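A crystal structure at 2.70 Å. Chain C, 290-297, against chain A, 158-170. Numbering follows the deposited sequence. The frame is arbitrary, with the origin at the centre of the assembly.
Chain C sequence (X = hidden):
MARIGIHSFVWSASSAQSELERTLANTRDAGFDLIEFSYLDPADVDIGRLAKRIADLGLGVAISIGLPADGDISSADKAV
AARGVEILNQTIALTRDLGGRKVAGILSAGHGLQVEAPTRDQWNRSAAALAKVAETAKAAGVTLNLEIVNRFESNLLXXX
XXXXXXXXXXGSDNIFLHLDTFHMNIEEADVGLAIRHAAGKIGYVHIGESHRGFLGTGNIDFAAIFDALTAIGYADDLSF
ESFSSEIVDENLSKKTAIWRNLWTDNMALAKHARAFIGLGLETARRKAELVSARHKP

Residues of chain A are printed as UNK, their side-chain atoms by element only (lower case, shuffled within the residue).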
# COMPACT_ATOMS: atom_id res chain seq x y z
N LEU C 290 14.73 8.23 -11.17
CA LEU C 290 13.66 8.48 -12.14
C LEU C 290 12.81 9.72 -11.82
O LEU C 290 12.42 10.46 -12.74
CB LEU C 290 12.77 7.25 -12.28
CG LEU C 290 11.67 7.33 -13.34
CD1 LEU C 290 12.27 7.32 -14.74
CD2 LEU C 290 10.67 6.19 -13.18
N VAL C 291 12.53 9.94 -10.53
CA VAL C 291 11.68 11.04 -10.09
C VAL C 291 12.17 12.41 -10.59
O VAL C 291 11.37 13.29 -10.91
CB VAL C 291 11.54 11.08 -8.55
CG1 VAL C 291 10.92 12.40 -8.10
CG2 VAL C 291 10.71 9.92 -8.04
N SER C 292 13.49 12.58 -10.66
CA SER C 292 14.02 13.89 -11.01
C SER C 292 14.61 13.96 -12.42
O SER C 292 15.13 15.01 -12.83
CB SER C 292 15.03 14.36 -9.95
OG SER C 292 16.17 13.54 -9.95
N ALA C 293 14.52 12.86 -13.17
CA ALA C 293 14.90 12.87 -14.58
C ALA C 293 14.06 13.90 -15.28
O ALA C 293 12.83 13.90 -15.18
CB ALA C 293 14.71 11.50 -15.22
N ARG C 294 14.74 14.80 -15.99
CA ARG C 294 14.08 15.88 -16.70
C ARG C 294 13.30 15.39 -17.93
O ARG C 294 12.21 15.88 -18.20
CB ARG C 294 15.11 16.97 -17.05
CG ARG C 294 15.64 17.65 -15.79
CD ARG C 294 16.92 18.45 -16.01
NE ARG C 294 16.66 19.87 -16.28
CZ ARG C 294 16.80 20.45 -17.47
NH1 ARG C 294 17.23 19.75 -18.52
NH2 ARG C 294 16.53 21.75 -17.61
N HIS C 295 13.85 14.39 -18.63
CA HIS C 295 13.25 13.88 -19.87
C HIS C 295 12.91 15.00 -20.82
O HIS C 295 11.76 15.10 -21.28
CB HIS C 295 12.02 13.01 -19.60
CG HIS C 295 12.32 11.68 -18.93
ND1 HIS C 295 13.42 10.95 -19.21
CD2 HIS C 295 11.61 10.96 -17.98
CE1 HIS C 295 13.42 9.83 -18.47
NE2 HIS C 295 12.30 9.84 -17.72
N LYS C 296 13.88 15.86 -21.10
CA LYS C 296 13.68 16.91 -22.08
C LYS C 296 14.11 16.36 -23.43
O LYS C 296 15.11 15.67 -23.50
CB LYS C 296 14.47 18.18 -21.74
CG LYS C 296 13.70 19.45 -22.05
CD LYS C 296 14.56 20.56 -22.65
CE LYS C 296 15.18 21.44 -21.59
NZ LYS C 296 15.49 22.80 -22.12
N PRO C 297 13.33 16.62 -24.49
CA PRO C 297 13.69 16.10 -25.81
C PRO C 297 14.91 16.80 -26.40
O PRO C 297 15.18 17.97 -26.08
CB PRO C 297 12.45 16.37 -26.66
CG PRO C 297 11.73 17.47 -25.97
CD PRO C 297 12.04 17.34 -24.51
OXT PRO C 297 15.65 16.21 -27.19
N UNK A 158 4.62 15.29 -19.35
CA UNK A 158 3.97 14.13 -18.80
C UNK A 158 4.44 13.90 -17.41
O UNK A 158 3.91 13.11 -16.73
c UNK A 158 4.26 12.87 -19.63
o UNK A 158 2.76 13.45 -21.36
n UNK A 158 4.66 12.56 -21.93
c UNK A 158 3.83 12.98 -21.06
N UNK A 159 5.46 14.61 -17.00
CA UNK A 159 6.10 14.37 -15.71
C UNK A 159 6.29 15.67 -14.93
O UNK A 159 6.56 16.72 -15.51
o UNK A 159 7.19 12.20 -15.57
c UNK A 159 8.59 14.14 -15.21
c UNK A 159 7.40 13.57 -15.95
N UNK A 160 6.10 15.62 -13.60
CA UNK A 160 6.27 16.83 -12.77
C UNK A 160 7.67 17.44 -12.93
O UNK A 160 7.82 18.66 -12.94
c UNK A 160 5.97 16.56 -11.32
N UNK A 161 8.68 16.58 -13.06
CA UNK A 161 10.04 17.02 -13.32
C UNK A 161 10.20 17.70 -14.68
O UNK A 161 10.96 18.66 -14.80
c UNK A 161 11.02 15.86 -13.18
N UNK A 162 9.48 17.22 -15.69
CA UNK A 162 9.44 17.87 -17.02
C UNK A 162 8.88 19.28 -16.89
O UNK A 162 9.36 20.21 -17.54
c UNK A 162 9.32 16.06 -18.85
o UNK A 162 7.27 14.81 -19.00
c UNK A 162 8.58 17.09 -18.02
c UNK A 162 8.38 15.06 -19.50
n UNK A 162 8.81 14.47 -20.61
N UNK A 163 7.87 19.42 -16.05
CA UNK A 163 7.21 20.70 -15.85
C UNK A 163 8.16 21.68 -15.21
O UNK A 163 8.33 22.78 -15.72
N UNK A 164 8.77 21.25 -14.10
CA UNK A 164 9.79 22.02 -13.39
C UNK A 164 10.86 22.57 -14.33
O UNK A 164 11.12 23.77 -14.33
c UNK A 164 9.91 19.79 -10.27
c UNK A 164 10.43 21.14 -12.32
c UNK A 164 8.75 21.99 -10.57
c UNK A 164 10.02 21.20 -10.84
N UNK A 165 11.45 21.69 -15.14
CA UNK A 165 12.43 22.07 -16.15
C UNK A 165 11.82 23.03 -17.16
O UNK A 165 12.42 24.06 -17.49
c UNK A 165 12.95 20.84 -16.88
N UNK A 166 10.63 22.69 -17.64
CA UNK A 166 9.94 23.54 -18.60
C UNK A 166 9.73 24.94 -18.02
O UNK A 166 10.07 25.92 -18.67
c UNK A 166 8.17 23.50 -21.41
c UNK A 166 6.53 25.13 -22.02
c UNK A 166 7.49 24.21 -22.39
c UNK A 166 6.92 24.62 -19.71
c UNK A 166 7.88 23.69 -20.06
c UNK A 166 6.24 25.33 -20.68
c UNK A 166 8.61 22.91 -19.01
N UNK A 167 9.17 25.02 -16.81
CA UNK A 167 8.97 26.29 -16.13
C UNK A 167 10.29 27.06 -16.02
O UNK A 167 10.36 28.25 -16.35
c UNK A 167 8.36 26.10 -14.73
c UNK A 167 6.20 25.41 -13.54
c UNK A 167 6.91 25.64 -14.86
c UNK A 167 8.47 27.39 -13.93
N UNK A 168 11.33 26.35 -15.59
CA UNK A 168 12.68 26.88 -15.51
C UNK A 168 13.04 27.61 -16.81
O UNK A 168 13.50 28.74 -16.78
o UNK A 168 16.81 24.75 -13.94
o UNK A 168 14.86 23.76 -13.61
c UNK A 168 13.66 25.73 -15.27
c UNK A 168 14.84 26.03 -14.37
c UNK A 168 15.56 24.76 -13.94
N UNK A 169 12.78 26.95 -17.95
CA UNK A 169 13.08 27.50 -19.28
C UNK A 169 12.25 28.73 -19.67
O UNK A 169 12.69 29.53 -20.50
c UNK A 169 12.93 26.42 -20.35
o UNK A 169 13.95 24.37 -21.01
c UNK A 169 13.99 25.34 -20.23
o UNK A 169 14.87 25.46 -19.35
N UNK A 170 11.06 28.88 -19.08
CA UNK A 170 10.19 30.02 -19.41
C UNK A 170 10.66 31.31 -18.74
O UNK A 170 10.29 32.41 -19.16
o UNK A 170 8.57 29.68 -17.61
c UNK A 170 8.71 29.78 -19.04
c UNK A 170 8.17 28.51 -19.71
O HOH W 1 9.76 10.89 -14.15
O HOH W 2 8.64 14.25 -11.44

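Position 158 of chain A carries two side-chain carbons, the second bearing one oxygen and one nitrogen, and lies out of reach of chain C; it is Asn A158. At 159 a single carbon bears one oxygen and one carbon. The terminal carbon lies 4.2 Å from Ala C293 O, and the oxygen shares a water with Leu C290 O; this is Thr A159, at the N-cap position. Position 160 has one side-chain carbon and no contact: Ala A160.

Position 161 also has one carbon, pointing toward chain C, and its CB lies 3.3 Å from Ala C293 O and 3.4 Å from Val C291 O. It is Ala A161. Its backbone N donates to a second water, which in turn donates to Val C291 O.

Position 162 has three carbons in a row, the third carrying one oxygen and one nitrogen; the second carbon lies 3.0 Å from Arg C294 O and the nitrogen 3.1 Å from His C295 O. It is Gln A162, and its NE2 donates to the His C295 carbonyl at a nearly straight 166°. Its OE1 accepts from Asn A158 N at 2.7 Å, so the amide is held at both ends.

Position 163 has no side-chain atoms and is Gly A163. Four carbons forked at the second identify 164 as Leu A164, without contact. The lone carbon of 165 points toward chain C and lies 3.8 Å from Arg C294 NH2, over one face of the guanidinium: Ala A165.

Position 166 has one carbon followed by a six-carbon ring; its CA-to-CB bond points away from chain C, and it makes no contact. It is Phe A166. Position 167 has four carbons forked at the first, one arm two carbons long: Ile A167, out of reach. At 168, three carbons end in two oxygens, with no chain C atom within contact distance; this is Glu A168.

Position 169 has two carbons, the second carrying two oxygens, one 2.5 Å from Lys C296 NZ and the other 4.4 Å from Arg C294 NH2, near the guanidinium plane but beyond salt-bridge range; it is Asp A169. The very short contact, to OD2, is a hydrogen bond within a salt bridge. Position 170, one carbon bearing an oxygen and a carbon, is Thr A170.

The contact runs along one side of the helix. Ala A161 and Ala A165, one turn apart, both meet the C-terminal segment, Gln A162 fixes its backbone, and Asp A169 anchors Lys C296. Two waters join the start of the helix to carbonyls of chain C.

Chain A (158-170) NTAAQGLAFIEDT
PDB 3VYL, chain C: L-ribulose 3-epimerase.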